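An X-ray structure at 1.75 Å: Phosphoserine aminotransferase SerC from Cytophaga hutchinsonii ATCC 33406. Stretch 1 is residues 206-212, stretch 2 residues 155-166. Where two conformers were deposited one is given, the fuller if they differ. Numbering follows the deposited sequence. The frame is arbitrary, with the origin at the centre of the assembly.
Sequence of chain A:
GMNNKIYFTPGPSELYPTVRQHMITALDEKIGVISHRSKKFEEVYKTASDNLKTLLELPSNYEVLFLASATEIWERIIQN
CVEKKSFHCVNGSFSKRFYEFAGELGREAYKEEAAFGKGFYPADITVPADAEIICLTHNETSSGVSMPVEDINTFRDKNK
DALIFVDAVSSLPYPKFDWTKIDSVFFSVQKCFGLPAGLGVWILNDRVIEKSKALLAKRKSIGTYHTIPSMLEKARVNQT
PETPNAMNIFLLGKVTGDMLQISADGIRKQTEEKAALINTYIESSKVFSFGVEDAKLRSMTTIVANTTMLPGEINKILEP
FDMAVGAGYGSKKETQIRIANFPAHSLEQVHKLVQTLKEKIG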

# COMPACT_ATOMS: atom_id res chain seq x y z
N ASP A 206 6.54 20.63 -11.36
CA ASP A 206 7.59 21.42 -10.71
C ASP A 206 7.05 22.37 -9.65
O ASP A 206 7.69 22.60 -8.62
CB ASP A 206 8.40 22.23 -11.76
CG ASP A 206 7.52 23.25 -12.60
OD1 ASP A 206 6.48 22.92 -13.24
OD2 ASP A 206 7.92 24.44 -12.65
N ARG A 207 5.90 22.97 -9.93
CA ARG A 207 5.28 23.94 -9.00
C ARG A 207 4.88 23.25 -7.67
O ARG A 207 5.04 23.78 -6.56
CB ARG A 207 4.08 24.65 -9.65
CG ARG A 207 4.45 25.43 -10.91
CD ARG A 207 3.32 26.23 -11.47
NE ARG A 207 2.88 27.25 -10.54
CZ ARG A 207 1.68 27.30 -9.97
NH1 ARG A 207 0.73 26.42 -10.25
NH2 ARG A 207 1.41 28.27 -9.12
N VAL A 208 4.37 22.04 -7.82
CA VAL A 208 3.96 21.27 -6.66
C VAL A 208 5.19 20.90 -5.82
O VAL A 208 5.22 21.09 -4.60
CB VAL A 208 3.19 19.99 -7.09
CG1 VAL A 208 2.81 19.17 -5.85
CG2 VAL A 208 1.88 20.36 -7.86
N ILE A 209 6.23 20.43 -6.51
CA ILE A 209 7.49 20.01 -5.87
C ILE A 209 8.08 21.21 -5.12
O ILE A 209 8.46 21.13 -3.95
CB ILE A 209 8.49 19.47 -6.93
CG1 ILE A 209 7.95 18.12 -7.50
CG2 ILE A 209 9.90 19.29 -6.32
CD1 ILE A 209 8.54 17.73 -8.86
N GLU A 210 8.10 22.35 -5.78
CA GLU A 210 8.70 23.55 -5.17
C GLU A 210 7.94 24.02 -3.96
O GLU A 210 8.53 24.50 -2.98
CB GLU A 210 8.88 24.67 -6.17
CG GLU A 210 10.02 24.35 -7.14
CD GLU A 210 11.36 23.95 -6.44
OE1 GLU A 210 11.81 24.64 -5.47
OE2 GLU A 210 12.00 22.95 -6.90
N LYS A 211 6.63 23.85 -3.99
CA LYS A 211 5.82 24.28 -2.83
C LYS A 211 6.20 23.42 -1.61
O LYS A 211 6.35 23.93 -0.50
CB LYS A 211 4.30 24.21 -3.12
CG LYS A 211 3.41 24.51 -1.90
CD LYS A 211 3.52 25.96 -1.40
CE LYS A 211 2.63 26.22 -0.18
NZ LYS A 211 1.20 26.24 -0.51
N SER A 212 6.35 22.12 -1.82
CA SER A 212 6.70 21.23 -0.71
C SER A 212 8.06 21.61 -0.11
O SER A 212 8.26 21.62 1.13
CB SER A 212 6.63 19.74 -1.11
OG SER A 212 7.70 19.35 -1.92
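Stretch 2 155-166: FRDKNKDALIFV

How does stretch 2 lie on the helix of stretch 1? Residues 206-212 are helical throughout, while stretch 2 begins with helical phi/psi angles at 155-158, passes through a type I beta turn from Asn-159 to Ala-162, and enters a strand at Leu-163. The helix and strand axes approach to 9.1 Å, with 115° between their N-to-C directions and a signed crossing angle of -115°, so the strand runs obliquely past the helix. The register is set where Val-208 CA lies 6.6 Å from Leu-163 CA. The contact is modest, burying 329 Å² over both sides.

What does the Arg-207 side chain reach for? Its CA-to-CB bond points toward stretch 2, and chi1 to chi3 in m, t and p carry the guanidinium to the carbonyls at the end of the turn. NH1 of Arg-207 donates to Ala-162 O at 3.2 Å with a nearly straight angle of 169°; NH2 of Arg-207 makes a shorter but weak bond to Asp-161 O at 2.9 Å, bent to 133°. Both oxygens lie at the guanidinium edge, near its plane, as donation from its N-H groups requires. The carboxylate of Asp-161 is too distant for a salt bridge, with OD1 4.5 Å from Arg-207 NH2, but water 1 links them: it donates to Asp-161 OD1 at 2.7 Å and accepts from Arg-207 NH2 at 3.2 Å.

How can a second arginine sit so close? Arg-156 NH2 and Arg-207 NH1 are 3.4 Å apart, two donors that cannot bond to each other, yet both side chains converge on the same acceptor. With chi1 t and chi2 and chi3 p, Arg-156 reaches forward to the turn that follows it, where its NH1 donates to Ala-162 O at 2.8 Å and to Asn-159 O at 2.9 Å. The carbonyl oxygen of Ala-162 thus accepts from both guanidinium groups and offers each a partner.

Which side chains fill the apolar part of the contact? Leu-163 is central: its CA-to-CB bond points sideways, but chi1 m and chi2 t bring its end nearer the helix. CD2 of Leu-163 packs 3.7 Å from Arg-207 CB and 4.0 Å from Val-208 CG2, and also lies over one face of the Arg-207 guanidinium, leaving the polar edge free for the carbonyls. CD1 of Leu-163 meets Lys-211 CB at 3.7 Å, one helical turn beyond Arg-207. Val-208, with chi1 t, places CG1 4.0 Å from Phe-165 CZ, extending the apolar contact along the strand.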

# COMPACT_ATOMS: atom_id res chain seq x y z
N PHE A 155 -10.10 27.10 -14.22
CA PHE A 155 -9.62 27.43 -12.85
C PHE A 155 -8.28 28.13 -12.75
O PHE A 155 -8.06 28.93 -11.84
CB PHE A 155 -9.66 26.20 -11.94
CG PHE A 155 -11.06 25.88 -11.45
CD1 PHE A 155 -11.93 25.14 -12.24
CD2 PHE A 155 -11.52 26.37 -10.24
CE1 PHE A 155 -13.21 24.87 -11.82
CE2 PHE A 155 -12.82 26.11 -9.82
CZ PHE A 155 -13.66 25.37 -10.61
N ARG A 156 -7.42 27.89 -13.72
CA ARG A 156 -6.07 28.46 -13.66
C ARG A 156 -6.07 29.96 -13.50
O ARG A 156 -5.31 30.50 -12.71
CB ARG A 156 -5.21 28.16 -14.88
CG ARG A 156 -4.01 29.11 -14.84
CD ARG A 156 -3.58 29.22 -13.37
NE ARG A 156 -3.01 27.95 -12.99
CZ ARG A 156 -2.96 27.40 -11.77
NH1 ARG A 156 -3.49 27.95 -10.69
NH2 ARG A 156 -2.38 26.24 -11.68
N ASP A 157 -6.94 30.63 -14.23
CA ASP A 157 -6.95 32.09 -14.17
C ASP A 157 -7.67 32.68 -12.97
O ASP A 157 -7.53 33.86 -12.69
CB ASP A 157 -7.49 32.69 -15.46
CG ASP A 157 -6.47 32.64 -16.59
OD1 ASP A 157 -5.27 32.27 -16.35
OD2 ASP A 157 -6.86 32.99 -17.72
N LYS A 158 -8.43 31.84 -12.28
CA LYS A 158 -9.17 32.29 -11.08
C LYS A 158 -8.25 32.52 -9.88
O LYS A 158 -8.57 33.28 -8.97
CB LYS A 158 -10.26 31.29 -10.72
CG LYS A 158 -11.30 31.11 -11.79
CD LYS A 158 -12.38 30.14 -11.29
CE LYS A 158 -13.38 29.77 -12.37
NZ LYS A 158 -14.15 30.93 -12.88
N ASN A 159 -7.14 31.81 -9.86
CA ASN A 159 -6.12 31.96 -8.81
C ASN A 159 -4.82 31.43 -9.40
O ASN A 159 -4.55 30.24 -9.34
CB ASN A 159 -6.50 31.26 -7.50
CG ASN A 159 -5.52 31.51 -6.38
OD1 ASN A 159 -4.32 31.66 -6.63
ND2 ASN A 159 -6.00 31.49 -5.12
N LYS A 160 -4.03 32.33 -9.96
CA LYS A 160 -2.88 31.91 -10.75
C LYS A 160 -1.81 31.20 -9.97
O LYS A 160 -1.12 30.35 -10.50
CB LYS A 160 -2.33 33.09 -11.55
CG LYS A 160 -3.43 33.53 -12.57
CD LYS A 160 -3.05 34.63 -13.36
CE LYS A 160 -4.24 35.14 -14.17
NZ LYS A 160 -5.26 35.73 -13.27
N ASP A 161 -1.70 31.53 -8.69
CA ASP A 161 -0.64 30.98 -7.87
C ASP A 161 -1.01 29.66 -7.22
O ASP A 161 -0.13 28.91 -6.74
CB ASP A 161 -0.17 31.96 -6.81
CG ASP A 161 0.74 33.01 -7.37
OD1 ASP A 161 1.45 32.70 -8.35
OD2 ASP A 161 0.76 34.13 -6.85
N ALA A 162 -2.29 29.36 -7.21
CA ALA A 162 -2.75 28.10 -6.57
C ALA A 162 -2.22 26.90 -7.34
O ALA A 162 -1.98 26.95 -8.56
CB ALA A 162 -4.26 28.04 -6.50
N LEU A 163 -2.02 25.80 -6.60
CA LEU A 163 -1.71 24.52 -7.21
C LEU A 163 -3.03 23.82 -7.46
O LEU A 163 -3.85 23.69 -6.54
CB LEU A 163 -0.86 23.64 -6.30
CG LEU A 163 0.50 24.21 -5.91
CD1 LEU A 163 1.07 23.33 -4.75
CD2 LEU A 163 1.46 24.30 -7.13
N ILE A 164 -3.24 23.40 -8.70
CA ILE A 164 -4.47 22.71 -9.09
C ILE A 164 -4.26 21.20 -9.17
O ILE A 164 -3.48 20.69 -9.98
CB ILE A 164 -5.07 23.26 -10.42
CG1 ILE A 164 -5.35 24.76 -10.30
CG2 ILE A 164 -6.37 22.52 -10.78
CD1 ILE A 164 -5.80 25.43 -11.62
N PHE A 165 -5.00 20.50 -8.31
CA PHE A 165 -4.99 19.01 -8.21
C PHE A 165 -6.30 18.46 -8.72
O PHE A 165 -7.37 18.91 -8.31
CB PHE A 165 -4.81 18.53 -6.76
CG PHE A 165 -3.53 18.92 -6.14
CD1 PHE A 165 -3.40 20.16 -5.51
CD2 PHE A 165 -2.43 18.08 -6.20
CE1 PHE A 165 -2.15 20.53 -4.97
CE2 PHE A 165 -1.21 18.43 -5.66
CZ PHE A 165 -1.06 19.67 -5.05
N VAL A 166 -6.20 17.46 -9.58
CA VAL A 166 -7.38 16.79 -10.11
C VAL A 166 -7.41 15.30 -9.72
O VAL A 166 -6.49 14.53 -10.00
CB VAL A 166 -7.47 16.93 -11.65
CG1 VAL A 166 -8.78 16.29 -12.16
CG2 VAL A 166 -7.38 18.40 -12.10
O HOH W 1 3.22 30.69 -8.23